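Local atomic coordinates of cytochrome c (Shewanella violacea, PDB entry 6A3L), a protein that carries a covalently attached heme c and, like other cytochromes c', probably takes part in electron transfer. Residues Ile10-Ser15 against Ser53-Glu58; His22-Met27 against Met113-Ser118; Ala29-Lys34 against Glu40-Arg45. All coordinates share one frame; numbering follows the deposited sequence.

Interaction 1: residues Ile10-Ser15 against Ser53-Glu58; sequences IHYRQS and SKLPLE. With HEC (heme c), chain C.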
loop_
_atom_site.group_PDB
_atom_site.type_symbol
_atom_site.label_atom_id
_atom_site.label_comp_id
_atom_site.label_asym_id
_atom_site.label_seq_id
_atom_site.Cartn_x
_atom_site.Cartn_y
_atom_site.Cartn_z
ATOM N N ILE A 10 5.435 9.495 -10.233
ATOM C CA ILE A 10 6.548 8.547 -10.209
ATOM C C ILE A 10 6.767 8.033 -8.790
ATOM O O ILE A 10 6.898 6.822 -8.564
ATOM C CB ILE A 10 7.823 9.185 -10.780
ATOM C CG1 ILE A 10 7.686 9.388 -12.280
ATOM C CG2 ILE A 10 9.021 8.332 -10.489
ATOM C CD1 ILE A 10 8.881 10.075 -12.899
ATOM N N HIS A 11 6.778 8.942 -7.804
ATOM C CA HIS A 11 6.965 8.505 -6.423
ATOM C C HIS A 11 5.837 7.573 -5.996
ATOM O O HIS A 11 6.077 6.557 -5.337
ATOM C CB HIS A 11 7.065 9.701 -5.468
ATOM C CG HIS A 11 6.882 9.321 -4.023
ATOM N ND1 HIS A 11 7.944 9.116 -3.166
ATOM C CD2 HIS A 11 5.763 9.056 -3.301
ATOM C CE1 HIS A 11 7.489 8.759 -1.977
ATOM N NE2 HIS A 11 6.169 8.717 -2.032
ATOM N N TYR A 12 4.600 7.897 -6.368
ATOM C CA TYR A 12 3.476 7.054 -5.979
ATOM C C TYR A 12 3.673 5.617 -6.475
ATOM O O TYR A 12 3.700 4.667 -5.679
ATOM C CB TYR A 12 2.172 7.678 -6.505
ATOM C CG TYR A 12 0.893 6.984 -6.061
ATOM C CD1 TYR A 12 0.176 7.430 -4.947
ATOM C CD2 TYR A 12 0.386 5.914 -6.769
ATOM C CE1 TYR A 12 -0.993 6.784 -4.542
ATOM C CE2 TYR A 12 -0.780 5.270 -6.382
ATOM C CZ TYR A 12 -1.466 5.705 -5.267
ATOM O OH TYR A 12 -2.620 5.044 -4.899
ATOM N N ARG A 13 3.868 5.432 -7.788
ATOM C CA ARG A 13 3.980 4.064 -8.312
ATOM C C ARG A 13 5.182 3.324 -7.721
ATOM O O ARG A 13 5.088 2.129 -7.409
ATOM C CB ARG A 13 4.035 4.076 -9.837
ATOM C CG ARG A 13 5.268 4.697 -10.454
ATOM C CD ARG A 13 4.895 5.257 -11.807
ATOM N NE ARG A 13 6.065 5.494 -12.626
ATOM C CZ ARG A 13 6.128 6.389 -13.608
ATOM N NH1 ARG A 13 5.071 7.148 -13.879
ATOM N NH2 ARG A 13 7.246 6.511 -14.328
ATOM N N GLN A 14 6.309 4.023 -7.530
ATOM C CA GLN A 14 7.495 3.392 -6.949
ATOM C C GLN A 14 7.240 2.903 -5.522
ATOM O O GLN A 14 7.674 1.805 -5.142
ATOM C CB GLN A 14 8.672 4.367 -6.982
ATOM C CG GLN A 14 9.227 4.650 -8.388
ATOM C CD GLN A 14 10.382 5.644 -8.375
ATOM O OE1 GLN A 14 10.498 6.463 -7.464
ATOM N NE2 GLN A 14 11.216 5.604 -9.403
ATOM N N SER A 15 6.533 3.695 -4.712
ATOM C CA SER A 15 6.238 3.243 -3.355
ATOM C C SER A 15 5.304 2.048 -3.357
ATOM O O SER A 15 5.449 1.144 -2.527
ATOM C CB SER A 15 5.624 4.366 -2.520
ATOM O OG SER A 15 6.626 5.283 -2.176
ATOM N N SER A 53 -1.315 -4.371 -5.350
ATOM C CA SER A 53 -1.254 -4.518 -6.806
ATOM C C SER A 53 -2.261 -3.621 -7.518
ATOM O O SER A 53 -2.063 -3.292 -8.688
ATOM C CB SER A 53 -1.436 -5.994 -7.197
ATOM O OG SER A 53 -2.777 -6.445 -7.062
ATOM N N LYS A 54 -3.309 -3.179 -6.828
ATOM C CA LYS A 54 -4.303 -2.276 -7.406
ATOM C C LYS A 54 -3.869 -0.796 -7.456
ATOM O O LYS A 54 -4.581 0.023 -8.055
ATOM C CB LYS A 54 -5.619 -2.436 -6.627
ATOM C CG LYS A 54 -6.146 -3.860 -6.701
ATOM C CD LYS A 54 -7.623 -3.971 -6.373
ATOM C CE LYS A 54 -7.851 -4.585 -4.987
ATOM N NZ LYS A 54 -9.160 -5.306 -4.872
ATOM N N LEU A 55 -2.740 -0.412 -6.837
ATOM C CA LEU A 55 -2.370 1.013 -6.764
ATOM C C LEU A 55 -1.503 1.556 -7.899
ATOM O O LEU A 55 -1.785 2.654 -8.394
ATOM C CB LEU A 55 -1.653 1.324 -5.447
ATOM C CG LEU A 55 -2.361 0.773 -4.228
ATOM C CD1 LEU A 55 -1.667 1.152 -2.913
ATOM C CD2 LEU A 55 -3.793 1.238 -4.278
ATOM N N PRO A 56 -0.427 0.869 -8.311
ATOM C CA PRO A 56 0.580 1.549 -9.150
ATOM C C PRO A 56 0.086 1.975 -10.522
ATOM O O PRO A 56 0.655 2.917 -11.092
ATOM C CB PRO A 56 1.712 0.520 -9.262
ATOM C CG PRO A 56 1.104 -0.780 -8.941
ATOM C CD PRO A 56 -0.026 -0.511 -7.993
ATOM N N LEU A 57 -0.927 1.322 -11.091
ATOM C CA LEU A 57 -1.289 1.664 -12.465
ATOM C C LEU A 57 -1.618 3.151 -12.589
ATOM O O LEU A 57 -1.178 3.811 -13.541
ATOM C CB LEU A 57 -2.458 0.811 -12.966
ATOM C CG LEU A 57 -2.690 0.976 -14.489
ATOM C CD1 LEU A 57 -1.433 0.629 -15.291
ATOM C CD2 LEU A 57 -3.874 0.165 -14.973
ATOM N N GLU A 58 -2.350 3.696 -11.612
ATOM C CA GLU A 58 -2.688 5.124 -11.590
ATOM C C GLU A 58 -1.458 6.015 -11.723
ATOM O O GLU A 58 -1.537 7.109 -12.299
ATOM C CB GLU A 58 -3.442 5.450 -10.297
ATOM C CG GLU A 58 -3.778 6.922 -10.099
ATOM C CD GLU A 58 -4.634 7.145 -8.882
ATOM O OE1 GLU A 58 -5.139 6.143 -8.348
ATOM O OE2 GLU A 58 -4.802 8.309 -8.451
HETATM FE FE HEC C . 7.432 -3.870 -10.605
HETATM C CHA HEC C . 9.400 -1.027 -10.274
HETATM C CHB HEC C . 8.540 -4.993 -7.581
HETATM C CHC HEC C . 4.981 -6.351 -10.566
HETATM C CHD HEC C . 6.206 -2.672 -13.525
HETATM N NA HEC C . 8.710 -3.128 -9.204
HETATM C C1A HEC C . 9.446 -1.963 -9.276
HETATM C C2A HEC C . 10.288 -1.922 -8.115
HETATM C C3A HEC C . 10.052 -3.004 -7.366
HETATM C C4A HEC C . 9.048 -3.792 -8.034
HETATM C CMA HEC C . 10.740 -3.367 -6.026
HETATM C CAA HEC C . 11.264 -0.787 -7.788
HETATM C CBA HEC C . 10.405 0.311 -7.136
HETATM C CGA HEC C . 11.342 1.323 -6.533
HETATM O O1A HEC C . 11.753 1.078 -5.376
HETATM O O2A HEC C . 11.692 2.337 -7.193
HETATM N NB HEC C . 6.805 -5.386 -9.273
HETATM C C1B HEC C . 7.504 -5.719 -8.128
HETATM C C2B HEC C . 6.961 -6.958 -7.612
HETATM C C3B HEC C . 5.978 -7.368 -8.439
HETATM C C4B HEC C . 5.858 -6.371 -9.495
HETATM C CMB HEC C . 7.504 -7.641 -6.334
HETATM C CAB HEC C . 5.085 -8.631 -8.295
HETATM C CBB HEC C . 4.677 -9.052 -7.085
HETATM N NC HEC C . 5.874 -4.381 -11.795
HETATM C C1C HEC C . 5.027 -5.470 -11.643
HETATM C C2C HEC C . 4.177 -5.532 -12.820
HETATM C C3C HEC C . 4.524 -4.541 -13.660
HETATM C C4C HEC C . 5.586 -3.787 -13.012
HETATM C CMC HEC C . 3.111 -6.628 -13.039
HETATM C CAC HEC C . 3.914 -4.183 -15.046
HETATM C CBC HEC C . 2.610 -4.349 -15.309
HETATM N ND HEC C . 7.751 -2.156 -11.674
HETATM C C1D HEC C . 7.132 -1.885 -12.882
HETATM C C2D HEC C . 7.635 -0.627 -13.367
HETATM C C3D HEC C . 8.524 -0.161 -12.476
HETATM C C4D HEC C . 8.617 -1.120 -11.396
HETATM C CMD HEC C . 7.198 0.032 -14.697
HETATM C CAD HEC C . 9.309 1.170 -12.567
HETATM C CBD HEC C . 8.732 2.233 -11.621
HETATM C CGD HEC C . 9.540 3.507 -11.734
HETATM O O1D HEC C . 10.728 3.514 -11.334
HETATM O O2D HEC C . 9.010 4.522 -12.236
HETATM O O HOH W 1 -3.911 3.841 -7.302
#

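Interaction 2: residues His22-Met27 against Met113-Ser118; sequences HNFGDM and MKVAKS. With HEC (heme c), chain C.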
loop_
_atom_site.group_PDB
_atom_site.type_symbol
_atom_site.label_atom_id
_atom_site.label_comp_id
_atom_site.label_asym_id
_atom_site.label_seq_id
_atom_site.Cartn_x
_atom_site.Cartn_y
_atom_site.Cartn_z
ATOM N N HIS A 22 8.318 -5.822 -0.666
ATOM C CA HIS A 22 8.586 -6.237 0.708
ATOM C C HIS A 22 7.638 -7.351 1.127
ATOM O O HIS A 22 8.053 -8.361 1.708
ATOM C CB HIS A 22 8.474 -5.064 1.700
ATOM C CG HIS A 22 8.689 -5.493 3.125
ATOM N ND1 HIS A 22 7.648 -5.811 3.975
ATOM C CD2 HIS A 22 9.826 -5.707 3.829
ATOM C CE1 HIS A 22 8.137 -6.178 5.150
ATOM N NE2 HIS A 22 9.456 -6.130 5.086
ATOM N N ASN A 23 6.352 -7.180 0.846
ATOM C CA ASN A 23 5.389 -8.191 1.259
ATOM C C ASN A 23 5.535 -9.474 0.448
ATOM O O ASN A 23 5.380 -10.572 0.994
ATOM C CB ASN A 23 3.982 -7.621 1.162
ATOM C CG ASN A 23 3.687 -6.660 2.298
ATOM O OD1 ASN A 23 3.176 -7.062 3.342
ATOM N ND2 ASN A 23 4.069 -5.395 2.118
ATOM N N PHE A 24 5.791 -9.362 -0.860
ATOM C CA PHE A 24 5.947 -10.563 -1.672
ATOM C C PHE A 24 7.150 -11.395 -1.227
ATOM O O PHE A 24 7.057 -12.624 -1.105
ATOM C CB PHE A 24 6.076 -10.181 -3.141
ATOM C CG PHE A 24 5.974 -11.349 -4.089
ATOM C CD1 PHE A 24 4.758 -11.980 -4.304
ATOM C CD2 PHE A 24 7.086 -11.790 -4.796
ATOM C CE1 PHE A 24 4.667 -13.058 -5.194
ATOM C CE2 PHE A 24 6.988 -12.849 -5.683
ATOM C CZ PHE A 24 5.777 -13.476 -5.885
ATOM N N GLY A 25 8.289 -10.745 -0.973
ATOM C CA GLY A 25 9.488 -11.479 -0.598
ATOM C C GLY A 25 9.349 -12.280 0.683
ATOM O O GLY A 25 9.963 -13.346 0.820
ATOM N N ASP A 26 8.557 -11.779 1.640
ATOM C CA ASP A 26 8.350 -12.501 2.893
ATOM C C ASP A 26 7.625 -13.821 2.653
ATOM O O ASP A 26 7.897 -14.822 3.325
ATOM C CB ASP A 26 7.561 -11.623 3.873
ATOM C CG ASP A 26 7.719 -12.060 5.317
ATOM O OD1 ASP A 26 8.862 -12.079 5.820
ATOM O OD2 ASP A 26 6.699 -12.404 5.946
ATOM N N MET A 27 6.705 -13.851 1.690
ATOM C CA MET A 27 6.101 -15.122 1.303
ATOM C C MET A 27 7.150 -16.041 0.687
ATOM O O MET A 27 7.262 -17.211 1.067
ATOM C CB MET A 27 4.957 -14.883 0.314
ATOM C CG MET A 27 3.939 -13.938 0.834
ATOM S SD MET A 27 2.665 -13.451 -0.332
ATOM C CE MET A 27 1.396 -14.587 0.090
ATOM N N MET A 113 4.188 -18.584 -7.704
ATOM C CA MET A 113 5.070 -18.459 -8.862
ATOM C C MET A 113 4.372 -17.785 -10.030
ATOM O O MET A 113 5.008 -17.072 -10.817
ATOM C CB MET A 113 5.552 -19.848 -9.291
ATOM C CG MET A 113 6.574 -20.489 -8.372
ATOM S SD MET A 113 8.187 -19.682 -8.373
ATOM C CE MET A 113 8.618 -19.812 -6.634
ATOM N N LYS A 114 3.077 -18.033 -10.188
ATOM C CA LYS A 114 2.325 -17.322 -11.210
ATOM C C LYS A 114 2.358 -15.812 -10.958
ATOM O O LYS A 114 2.308 -15.028 -11.913
ATOM C CB LYS A 114 0.886 -17.849 -11.248
ATOM C CG LYS A 114 0.027 -17.312 -12.383
ATOM C CD LYS A 114 -1.193 -18.196 -12.612
ATOM C CE LYS A 114 -2.062 -17.684 -13.755
ATOM N NZ LYS A 114 -3.207 -18.606 -14.051
ATOM N N VAL A 115 2.417 -15.384 -9.688
ATOM C CA VAL A 115 2.608 -13.966 -9.402
ATOM C C VAL A 115 4.040 -13.557 -9.708
ATOM O O VAL A 115 4.292 -12.513 -10.323
ATOM C CB VAL A 115 2.241 -13.631 -7.939
ATOM C CG1 VAL A 115 2.519 -12.162 -7.663
ATOM C CG2 VAL A 115 0.797 -13.974 -7.634
ATOM N N ALA A 116 5.005 -14.351 -9.243
ATOM C CA ALA A 116 6.401 -14.015 -9.495
ATOM C C ALA A 116 6.640 -13.863 -10.990
ATOM O O ALA A 116 7.423 -13.008 -11.426
ATOM C CB ALA A 116 7.329 -15.076 -8.893
ATOM N N LYS A 117 5.959 -14.687 -11.791
ATOM C CA LYS A 117 6.087 -14.596 -13.239
ATOM C C LYS A 117 5.568 -13.251 -13.741
ATOM O O LYS A 117 6.157 -12.666 -14.652
ATOM C CB LYS A 117 5.334 -15.780 -13.883
ATOM C CG LYS A 117 5.359 -15.861 -15.405
ATOM C CD LYS A 117 5.029 -17.291 -15.904
ATOM C CE LYS A 117 3.835 -17.339 -16.884
ATOM N NZ LYS A 117 4.173 -16.932 -18.291
ATOM N N SER A 118 4.529 -12.700 -13.104
ATOM C CA SER A 118 4.061 -11.356 -13.463
ATOM C C SER A 118 5.123 -10.307 -13.192
ATOM O O SER A 118 5.404 -9.457 -14.045
ATOM C CB SER A 118 2.786 -11.004 -12.700
ATOM O OG SER A 118 1.624 -11.330 -13.443
HETATM FE FE HEC C . 7.432 -3.870 -10.605
HETATM C CHA HEC C . 9.400 -1.027 -10.274
HETATM C CHB HEC C . 8.540 -4.993 -7.581
HETATM C CHC HEC C . 4.981 -6.351 -10.566
HETATM C CHD HEC C . 6.206 -2.672 -13.525
HETATM N NA HEC C . 8.710 -3.128 -9.204
HETATM C C1A HEC C . 9.446 -1.963 -9.276
HETATM C C2A HEC C . 10.288 -1.922 -8.115
HETATM C C3A HEC C . 10.052 -3.004 -7.366
HETATM C C4A HEC C . 9.048 -3.792 -8.034
HETATM C CMA HEC C . 10.740 -3.367 -6.026
HETATM C CAA HEC C . 11.264 -0.787 -7.788
HETATM C CBA HEC C . 10.405 0.311 -7.136
HETATM C CGA HEC C . 11.342 1.323 -6.533
HETATM O O1A HEC C . 11.753 1.078 -5.376
HETATM O O2A HEC C . 11.692 2.337 -7.193
HETATM N NB HEC C . 6.805 -5.386 -9.273
HETATM C C1B HEC C . 7.504 -5.719 -8.128
HETATM C C2B HEC C . 6.961 -6.958 -7.612
HETATM C C3B HEC C . 5.978 -7.368 -8.439
HETATM C C4B HEC C . 5.858 -6.371 -9.495
HETATM C CMB HEC C . 7.504 -7.641 -6.334
HETATM C CAB HEC C . 5.085 -8.631 -8.295
HETATM C CBB HEC C . 4.677 -9.052 -7.085
HETATM N NC HEC C . 5.874 -4.381 -11.795
HETATM C C1C HEC C . 5.027 -5.470 -11.643
HETATM C C2C HEC C . 4.177 -5.532 -12.820
HETATM C C3C HEC C . 4.524 -4.541 -13.660
HETATM C C4C HEC C . 5.586 -3.787 -13.012
HETATM C CMC HEC C . 3.111 -6.628 -13.039
HETATM C CAC HEC C . 3.914 -4.183 -15.046
HETATM C CBC HEC C . 2.610 -4.349 -15.309
HETATM N ND HEC C . 7.751 -2.156 -11.674
HETATM C C1D HEC C . 7.132 -1.885 -12.882
HETATM C C2D HEC C . 7.635 -0.627 -13.367
HETATM C C3D HEC C . 8.524 -0.161 -12.476
HETATM C C4D HEC C . 8.617 -1.120 -11.396
HETATM C CMD HEC C . 7.198 0.032 -14.697
HETATM C CAD HEC C . 9.309 1.170 -12.567
HETATM C CBD HEC C . 8.732 2.233 -11.621
HETATM C CGD HEC C . 9.540 3.507 -11.734
HETATM O O1D HEC C . 10.728 3.514 -11.334
HETATM O O2D HEC C . 9.010 4.522 -12.236
#

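Interaction 3: residues Ala29-Lys34 against Glu40-Arg45; sequences AMLKGK and EIFTMR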
loop_
_atom_site.group_PDB
_atom_site.type_symbol
_atom_site.label_atom_id
_atom_site.label_comp_id
_atom_site.label_asym_id
_atom_site.label_seq_id
_atom_site.Cartn_x
_atom_site.Cartn_y
_atom_site.Cartn_z
ATOM N N ALA A 29 10.364 -16.037 1.209
ATOM C CA ALA A 29 11.244 -16.519 2.271
ATOM C C ALA A 29 10.610 -17.684 3.024
ATOM O O ALA A 29 11.287 -18.672 3.342
ATOM C CB ALA A 29 11.599 -15.377 3.227
ATOM N N MET A 30 9.300 -17.612 3.277
ATOM C CA MET A 30 8.633 -18.717 3.956
ATOM C C MET A 30 8.573 -19.955 3.071
ATOM O O MET A 30 8.797 -21.073 3.545
ATOM C CB MET A 30 7.234 -18.292 4.383
ATOM C CG MET A 30 7.237 -17.279 5.501
ATOM S SD MET A 30 5.581 -16.896 6.080
ATOM C CE MET A 30 6.009 -15.597 7.247
ATOM N N LEU A 31 8.297 -19.775 1.780
ATOM C CA LEU A 31 8.218 -20.915 0.868
ATOM C C LEU A 31 9.581 -21.566 0.666
ATOM O O LEU A 31 9.678 -22.792 0.557
ATOM C CB LEU A 31 7.631 -20.461 -0.469
ATOM C CG LEU A 31 6.112 -20.297 -0.411
ATOM C CD1 LEU A 31 5.550 -19.800 -1.716
ATOM C CD2 LEU A 31 5.458 -21.625 -0.017
ATOM N N LYS A 32 10.639 -20.767 0.609
ATOM C CA LYS A 32 11.982 -21.254 0.330
ATOM C C LYS A 32 12.720 -21.725 1.578
ATOM O O LYS A 32 13.916 -22.023 1.495
ATOM C CB LYS A 32 12.800 -20.165 -0.386
ATOM C CG LYS A 32 12.308 -19.877 -1.804
ATOM C CD LYS A 32 12.746 -18.497 -2.316
ATOM C CE LYS A 32 11.794 -18.004 -3.424
ATOM N NZ LYS A 32 12.426 -17.068 -4.399
ATOM N N GLY A 33 12.063 -21.750 2.735
ATOM C CA GLY A 33 12.674 -22.272 3.941
ATOM C C GLY A 33 13.609 -21.314 4.646
ATOM O O GLY A 33 14.257 -21.710 5.621
ATOM N N LYS A 34 13.712 -20.069 4.184
ATOM C CA LYS A 34 14.618 -19.119 4.816
ATOM C C LYS A 34 14.153 -18.729 6.218
ATOM O O LYS A 34 14.981 -18.497 7.110
ATOM C CB LYS A 34 14.768 -17.894 3.919
ATOM C CG LYS A 34 16.028 -17.086 4.186
ATOM C CD LYS A 34 17.288 -17.896 3.847
ATOM C CE LYS A 34 17.228 -18.516 2.435
ATOM N NZ LYS A 34 18.591 -18.904 1.969
ATOM N N GLU A 40 -0.925 -17.522 9.115
ATOM C CA GLU A 40 -1.583 -16.230 9.340
ATOM C C GLU A 40 -0.762 -15.114 8.729
ATOM O O GLU A 40 -1.283 -14.262 8.010
ATOM C CB GLU A 40 -1.805 -15.943 10.836
ATOM C CG GLU A 40 -2.515 -17.059 11.602
ATOM C CD GLU A 40 -2.928 -16.698 13.043
ATOM O OE1 GLU A 40 -4.005 -17.196 13.478
ATOM O OE2 GLU A 40 -2.154 -15.996 13.755
ATOM N N ILE A 41 0.540 -15.126 8.972
ATOM C CA ILE A 41 1.380 -14.088 8.402
ATOM C C ILE A 41 1.405 -14.193 6.879
ATOM O O ILE A 41 1.344 -13.171 6.176
ATOM C CB ILE A 41 2.775 -14.160 9.042
ATOM C CG1 ILE A 41 2.621 -13.907 10.555
ATOM C CG2 ILE A 41 3.705 -13.129 8.414
ATOM C CD1 ILE A 41 3.900 -13.922 11.339
ATOM N N PHE A 42 1.450 -15.426 6.341
ATOM C CA PHE A 42 1.434 -15.624 4.889
ATOM C C PHE A 42 0.169 -15.045 4.249
ATOM O O PHE A 42 0.233 -14.369 3.212
ATOM C CB PHE A 42 1.567 -17.111 4.559
ATOM C CG PHE A 42 1.892 -17.385 3.115
ATOM C CD1 PHE A 42 0.885 -17.452 2.162
ATOM C CD2 PHE A 42 3.209 -17.575 2.712
ATOM C CE1 PHE A 42 1.184 -17.699 0.836
ATOM C CE2 PHE A 42 3.524 -17.827 1.368
ATOM C CZ PHE A 42 2.511 -17.885 0.431
ATOM N N THR A 43 -1.000 -15.335 4.833
ATOM C CA THR A 43 -2.244 -14.776 4.312
ATOM C C THR A 43 -2.257 -13.250 4.435
ATOM O O THR A 43 -2.755 -12.547 3.546
ATOM C CB THR A 43 -3.429 -15.390 5.053
ATOM O OG1 THR A 43 -3.435 -16.797 4.836
ATOM C CG2 THR A 43 -4.737 -14.831 4.560
ATOM N N MET A 44 -1.713 -12.720 5.530
ATOM C CA MET A 44 -1.599 -11.270 5.651
ATOM C C MET A 44 -0.736 -10.696 4.539
ATOM O O MET A 44 -1.087 -9.672 3.941
ATOM C CB MET A 44 -1.020 -10.890 7.005
ATOM C CG MET A 44 -0.574 -9.432 7.049
ATOM S SD MET A 44 0.540 -9.193 8.433
ATOM C CE MET A 44 -0.587 -9.610 9.784
ATOM N N ARG A 45 0.413 -11.333 4.270
ATOM C CA ARG A 45 1.243 -10.954 3.130
ATOM C C ARG A 45 0.474 -11.044 1.815
ATOM O O ARG A 45 0.557 -10.136 0.979
ATOM C CB ARG A 45 2.479 -11.846 3.061
ATOM C CG ARG A 45 3.341 -11.748 4.296
ATOM C CD ARG A 45 3.915 -10.354 4.414
ATOM N NE ARG A 45 4.777 -10.211 5.578
ATOM C CZ ARG A 45 5.026 -9.050 6.168
ATOM N NH1 ARG A 45 4.470 -7.951 5.705
ATOM N NH2 ARG A 45 5.816 -8.993 7.219
#

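Interaction 1: residues Ile10-Ser15 against Ser53-Glu58
A water is gripped by three groups across this contact: it donates to Leu-55 O at 2.7 Å and to Glu-58 OE1 at 2.8 Å, and it meets Tyr-12 OH at 3.0 Å, tying the phenol to the loop without a direct bond between them. Leu-55 O also lies at the edge of the Tyr-12 ring, in the ring plane, 3.4 Å from CE2. Tyr-12 gets there because CG stands anti to the backbone N (chi1 -174°), which brings the far end of the ring up to the loop, where it crosses the Leu-55 side chain at about a right angle. A tyrosine suits this place: its apolar rim packs on Leu-55 CB while its hydroxyl enters a polar cluster at the dimer interface. There the same OH bonds Asn-23 of the second subunit, and Glu-58 forms a salt bridge with Arg-45 of that subunit.

In the four-helix bundle of a cytochrome c', this contact lays the turn after helix 39-53 against helix 6-31, with Arg-13 and Pro-56 closest in backbone. Arg-13 CB packs 3.8 Å from Pro-56 O, and the compact proline ring fits this close approach. The rest of Arg-13 runs the other way, to the heme: NE donates to O2D of a heme propionate at 3.1 Å, in the guanidinium plane, and NH2 adds a weak second bond. Ser-64, Gly-59 and Thr-69 bond its terminal nitrogens, fixing the rotation of the guanidinium. Gln-14 reaches the other oxygen of that carboxylate, NE2 to O1D at 2.9 Å and nearly straight (173°). A leucine here would probably leave O1D without this donor and the carboxylate, held by Arg-13 at O2D, freer to turn.

Interaction 2: residues His22-Met27 against Met113-Ser118
Val-115 presents CG1 to the ring of Phe-24, 3.4 Å from CE1, a snug contact made obliquely to the ring. The chi1 of 177° sets this methyl opposite the backbone N, where it also lies 3.8 Å from heme CBB, between the ring and that substituent. A beta-branched residue suits this spot, since its methyls sit close to the helix and are restricted in how they turn.

At Ala-116 the backbone itself comes within reach: Phe-24 CZ is 3.6 Å from its N and 3.7 Å from its CB. The small side chain lets the far end of the ring lie against the helix. Ser-118, nearly one turn beyond Val-115, touches the heme rather than Phe-24, its carbonyl O lying 3.8 Å from the methyl CMC. Next in the chain is Cys-119, the first cysteine of the CXXCH motif that bonds the heme covalently.

Phe-24 reaches across from helix 6-31, its ring receiving heme CBB over one face, offset toward the rim, and stacking with Phe-112. Helices 6-31 and 105-126 of the bundle thus meet beside the heme largely through aromatic and small apolar side chains. With van der Waals contact alone between the two segments, the joint depends on shape, and it is likely to give this part of the heme pocket a low-polarity wall.

Interaction 3: residues Ala29-Lys34 against Glu40-Arg45
Met-30 runs out straight beyond CG, with both outer torsions near 180° (chi3 -175°), and so spans the distance to helix 39-53, while Phe-42 swings its ring back the other way by holding CG anti to the backbone N (chi1 -166°). The two side chains slide past each other in opposite directions. SD of Met-30 arrives at the ring's edge, near its plane, 4.2 Å from CD2 of Phe-42. Beyond the sulfur, the methyl CE meets CG2 of Ile-41 at 3.6 Å, the two side chains crossing at about a right angle. A long, unbranched and flexible methionine is apt here, since it touches two successive residues of the opposing helix with its last two atoms.

This is packing between the first two long helices of the four-helix bundle, close to the connection that joins them. Leu-31 complements Met-30 farther round the ring: its CG lies 4.0 Å from Phe-42 CE2, and CD1 lies near CE2 and CZ, an oblique approach that makes use of the branched end of the leucine. Phe-42 also stacks with Phe-37 from the connecting loop and touches Leu-108 of helix 105-126, while Leu-31 packs on Phe-112 of that same helix.

Just past Leu-31 helix 6-31 ends in a Schellman motif. Gly-33 takes a positive phi (80°), a conformation that costs glycine little, and two weak backbone bonds close the turn, Lys-34 N to Ala-29 O at 2.9 Å and Gly-33 N to Met-30 O at 3.4 Å.

Overall arrangement
All three interactions draw on helix 6-31, visiting it successively along its length. Interaction 1 meets the heme at its propionates and interaction 2 at the CBB and CMC substituents, their centres about 17 Å apart; interaction 3 stands off, with the side chain of Phe-42 about 12 Å from the heme, and the centre of interaction 3 lies about 24 Å from that of interaction 1. Interactions 2 and 3 touch directly: Arg-45 NE forms a 2.9 Å salt bridge with Asp-26 OD2, and Arg-45 NH1 lies 2.8 Å from Asn-23 OD1, a probable hydrogen bond. The subunit interface ties interaction 1 of one chain to interactions 2 and 3 of the other.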